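Local coordinates for DNA endonuclease I-CvuI (Chlorella vulgaris, PDB 5A72), which binds its DNA target as a two-subunit LAGLIDADG homing endonuclease and probably cuts it to let its intron spread, at residues Phe18-Gly23 and Asn99-Gln104. Numbering follows the deposited sequence.
Sequences FVDADG and NLKRAQ. Unlike the reference sequence in segment 99-104: Asn-99 (reference Gln). With CA (calcium ion), chain F; CA (calcium ion), chain E; nucleotides of chain D.
The carboxylate of Asp-20 overlaps the backbone of Asn-99, Leu-100 and Lys-101, joining the C-terminal part of the LAGLIDADG helix 6-22, at the active site of this homing endonuclease, to the turn that leads into helix 102-114. Asp-20 OD2 accepts from Asn-99 N through its syn lone pair at 2.6 Å, and Asp-20 OD1 takes Lys-101 N at 3.0 Å, also on the syn side but 29° out of the carboxylate plane. OD2 has a further donor in Trp-14 NE1 of the second subunit, which ties the turn to the dimer interface. Replacing Asp-20 with an alanine would probably leave the amides of Asn-99 and Lys-101 without these acceptors and the turn less firmly fixed to the helix.

Lys-101, the N-cap residue of helix 102-114, runs back alongside the LAGLIDADG helix. Its CG lies 3.2 Å from Asp-20 OD1, and a bend at chi2 (-121°) precedes an extended end that carries CE past Asp-20 O. Leu-100 CD1 approaches that same carbonyl oxygen, which also accepts a hydrogen bond from a calcium-bound water. One residue further on, Ala-21 O binds this calcium directly, together with a phosphate oxygen of DG15, while Asp-22 OD2 binds the other ion at 2.5 Å. Lys-101 NZ finishes over Gly-23, donating to its O at 3.1 Å from 53° above the carbonyl plane.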
loop_
_atom_site.group_PDB
_atom_site.type_symbol
_atom_site.label_atom_id
_atom_site.label_comp_id
_atom_site.label_asym_id
_atom_site.label_seq_id
_atom_site.Cartn_x
_atom_site.Cartn_y
_atom_site.Cartn_z
ATOM N N PHE B 18 -1.379 5.516 0.290
ATOM C CA PHE B 18 -0.122 4.800 0.235
ATOM C C PHE B 18 0.309 4.328 1.614
ATOM O O PHE B 18 0.755 3.197 1.766
ATOM C CB PHE B 18 0.961 5.669 -0.390
ATOM C CG PHE B 18 2.099 4.883 -0.950
ATOM C CD1 PHE B 18 2.024 4.351 -2.236
ATOM C CD2 PHE B 18 3.239 4.654 -0.196
ATOM C CE1 PHE B 18 3.081 3.614 -2.768
ATOM C CE2 PHE B 18 4.295 3.915 -0.718
ATOM C CZ PHE B 18 4.220 3.397 -2.008
ATOM N N VAL B 19 0.173 5.181 2.625
ATOM C CA VAL B 19 0.524 4.766 3.982
ATOM C C VAL B 19 -0.460 3.709 4.512
ATOM O O VAL B 19 -0.034 2.705 5.095
ATOM C CB VAL B 19 0.577 5.960 4.954
ATOM C CG1 VAL B 19 0.958 5.483 6.343
ATOM C CG2 VAL B 19 1.584 6.987 4.467
ATOM N N ASP B 20 -1.758 3.909 4.293
ATOM C CA ASP B 20 -2.747 2.903 4.678
ATOM C C ASP B 20 -2.358 1.507 4.181
ATOM O O ASP B 20 -2.668 0.507 4.819
ATOM C CB ASP B 20 -4.138 3.262 4.145
ATOM C CG ASP B 20 -4.977 4.038 5.154
ATOM O OD1 ASP B 20 -4.655 3.998 6.361
ATOM O OD2 ASP B 20 -5.971 4.682 4.736
ATOM N N ALA B 21 -1.660 1.437 3.053
ATOM C CA ALA B 21 -1.314 0.150 2.484
ATOM C C ALA B 21 0.126 -0.278 2.794
ATOM O O ALA B 21 0.351 -1.315 3.413
ATOM C CB ALA B 21 -1.549 0.180 0.985
ATOM N N ASP B 22 1.092 0.531 2.364
ATOM C CA ASP B 22 2.511 0.165 2.414
ATOM C C ASP B 22 3.262 0.880 3.512
ATOM O O ASP B 22 4.489 1.014 3.444
ATOM C CB ASP B 22 3.198 0.473 1.080
ATOM C CG ASP B 22 3.305 -0.743 0.185
ATOM O OD1 ASP B 22 2.655 -1.768 0.486
ATOM O OD2 ASP B 22 4.036 -0.660 -0.829
ATOM N N GLY B 23 2.520 1.343 4.514
ATOM C CA GLY B 23 3.084 2.180 5.548
ATOM C C GLY B 23 2.987 1.573 6.922
ATOM O O GLY B 23 2.585 0.432 7.093
ATOM N N ASN B 99 -7.587 5.678 6.449
ATOM C CA ASN B 99 -8.727 4.816 6.732
ATOM C C ASN B 99 -8.357 3.634 7.620
ATOM O O ASN B 99 -8.828 3.548 8.761
ATOM C CB ASN B 99 -9.379 4.365 5.434
ATOM C CG ASN B 99 -10.280 5.452 4.850
ATOM O OD1 ASN B 99 -11.479 5.526 5.152
ATOM N ND2 ASN B 99 -9.694 6.331 4.051
ATOM N N LEU B 100 -7.492 2.753 7.138
ATOM C CA LEU B 100 -6.992 1.667 7.980
ATOM C C LEU B 100 -6.215 2.106 9.236
ATOM O O LEU B 100 -6.366 1.513 10.304
ATOM C CB LEU B 100 -6.114 0.746 7.147
ATOM C CG LEU B 100 -6.963 0.046 6.096
ATOM C CD1 LEU B 100 -6.101 -0.610 5.042
ATOM C CD2 LEU B 100 -7.831 -0.977 6.787
ATOM N N LYS B 101 -5.385 3.134 9.123
ATOM C CA LYS B 101 -4.452 3.431 10.204
ATOM C C LYS B 101 -4.866 4.635 11.038
ATOM O O LYS B 101 -4.036 5.206 11.729
ATOM C CB LYS B 101 -3.039 3.664 9.642
ATOM C CG LYS B 101 -2.636 2.718 8.524
ATOM C CD LYS B 101 -1.392 1.908 8.855
ATOM C CE LYS B 101 -1.363 0.624 8.018
ATOM N NZ LYS B 101 -0.172 -0.255 8.258
ATOM N N ARG B 102 -6.131 5.034 10.984
ATOM C CA ARG B 102 -6.541 6.223 11.720
ATOM C C ARG B 102 -6.513 5.949 13.222
ATOM O O ARG B 102 -6.318 6.857 14.038
ATOM C CB ARG B 102 -7.930 6.694 11.285
ATOM C CG ARG B 102 -8.333 8.024 11.910
ATOM C CD ARG B 102 -9.664 8.519 11.394
ATOM N NE ARG B 102 -9.592 8.887 9.989
ATOM C CZ ARG B 102 -10.654 9.094 9.214
ATOM N NH1 ARG B 102 -11.880 8.959 9.714
ATOM N NH2 ARG B 102 -10.492 9.433 7.936
ATOM N N ALA B 103 -6.690 4.690 13.593
ATOM C CA ALA B 103 -6.595 4.335 15.003
ATOM C C ALA B 103 -5.177 4.589 15.497
ATOM O O ALA B 103 -4.997 5.327 16.463
ATOM C CB ALA B 103 -6.996 2.899 15.235
ATOM N N GLN B 104 -4.178 4.008 14.830
ATOM C CA GLN B 104 -2.781 4.250 15.218
ATOM C C GLN B 104 -2.425 5.732 15.209
ATOM O O GLN B 104 -1.764 6.208 16.126
ATOM C CB GLN B 104 -1.797 3.507 14.319
ATOM C CG GLN B 104 -1.919 2.013 14.359
ATOM C CD GLN B 104 -2.742 1.488 13.205
ATOM O OE1 GLN B 104 -3.953 1.751 13.104
ATOM N NE2 GLN B 104 -2.086 0.756 12.306
HETATM CA CA CA F . 3.629 -2.675 -2.293
HETATM CA CA CA E . -0.257 -3.609 3.387
ATOM P P DG D 15 3.277 -4.147 3.511
ATOM O OP1 DG D 15 3.583 -5.332 4.349
ATOM O OP2 DG D 15 1.929 -4.103 2.910
ATOM O "O5'" DG D 15 3.508 -2.691 4.199
ATOM C "C5'" DG D 15 4.382 -2.474 5.366
ATOM C "C4'" DG D 15 4.039 -3.390 6.528
ATOM O "O4'" DG D 15 5.067 -4.400 6.661
ATOM C "C3'" DG D 15 3.952 -2.741 7.893
ATOM O "O3'" DG D 15 3.057 -3.522 8.703
ATOM C "C2'" DG D 15 5.402 -2.832 8.378
ATOM C "C1'" DG D 15 5.806 -4.203 7.852
ATOM N N9 DG D 15 7.216 -4.348 7.494
ATOM C C8 DG D 15 7.939 -3.547 6.645
ATOM N N7 DG D 15 9.165 -3.955 6.463
ATOM C C5 DG D 15 9.255 -5.120 7.222
ATOM C C6 DG D 15 10.352 -6.010 7.422
ATOM O O6 DG D 15 11.503 -5.951 6.941
ATOM N N1 DG D 15 10.009 -7.065 8.263
ATOM C C2 DG D 15 8.777 -7.238 8.839
ATOM N N2 DG D 15 8.636 -8.321 9.618
ATOM N N3 DG D 15 7.747 -6.417 8.662
ATOM C C4 DG D 15 8.058 -5.384 7.845
ATOM P P DC D 14 7.288 -3.201 -2.198
ATOM O OP1 DC D 14 5.924 -2.657 -2.373
ATOM O OP2 DC D 14 8.369 -2.789 -3.126
ATOM O "O5'" DC D 14 7.777 -2.904 -0.688
ATOM C "C5'" DC D 14 6.827 -2.572 0.342
ATOM C "C4'" DC D 14 6.285 -3.817 1.018
ATOM O "O4'" DC D 14 7.358 -4.747 1.315
ATOM C "C3'" DC D 14 5.558 -3.583 2.355
ATOM O "O3'" DC D 14 4.297 -4.181 2.278
ATOM C "C2'" DC D 14 6.457 -4.289 3.387
ATOM C "C1'" DC D 14 7.034 -5.382 2.529
ATOM N N1 DC D 14 8.246 -6.107 3.059
ATOM C C2 DC D 14 8.113 -6.972 4.149
ATOM O O2 DC D 14 7.004 -7.074 4.712
ATOM N N3 DC D 14 9.204 -7.667 4.569
ATOM C C4 DC D 14 10.369 -7.538 3.935
ATOM N N4 DC D 14 11.406 -8.254 4.378
ATOM C C5 DC D 14 10.523 -6.669 2.819
ATOM C C6 DC D 14 9.444 -5.992 2.410
HETATM O O HOH W 1 -2.056 -2.353 4.501
HETATM O O HOH W 2 0.801 -3.148 6.001
HETATM O O HOH W 3 3.827 -1.135 -4.068
HETATM O O HOH W 4 3.148 -4.187 -4.397
#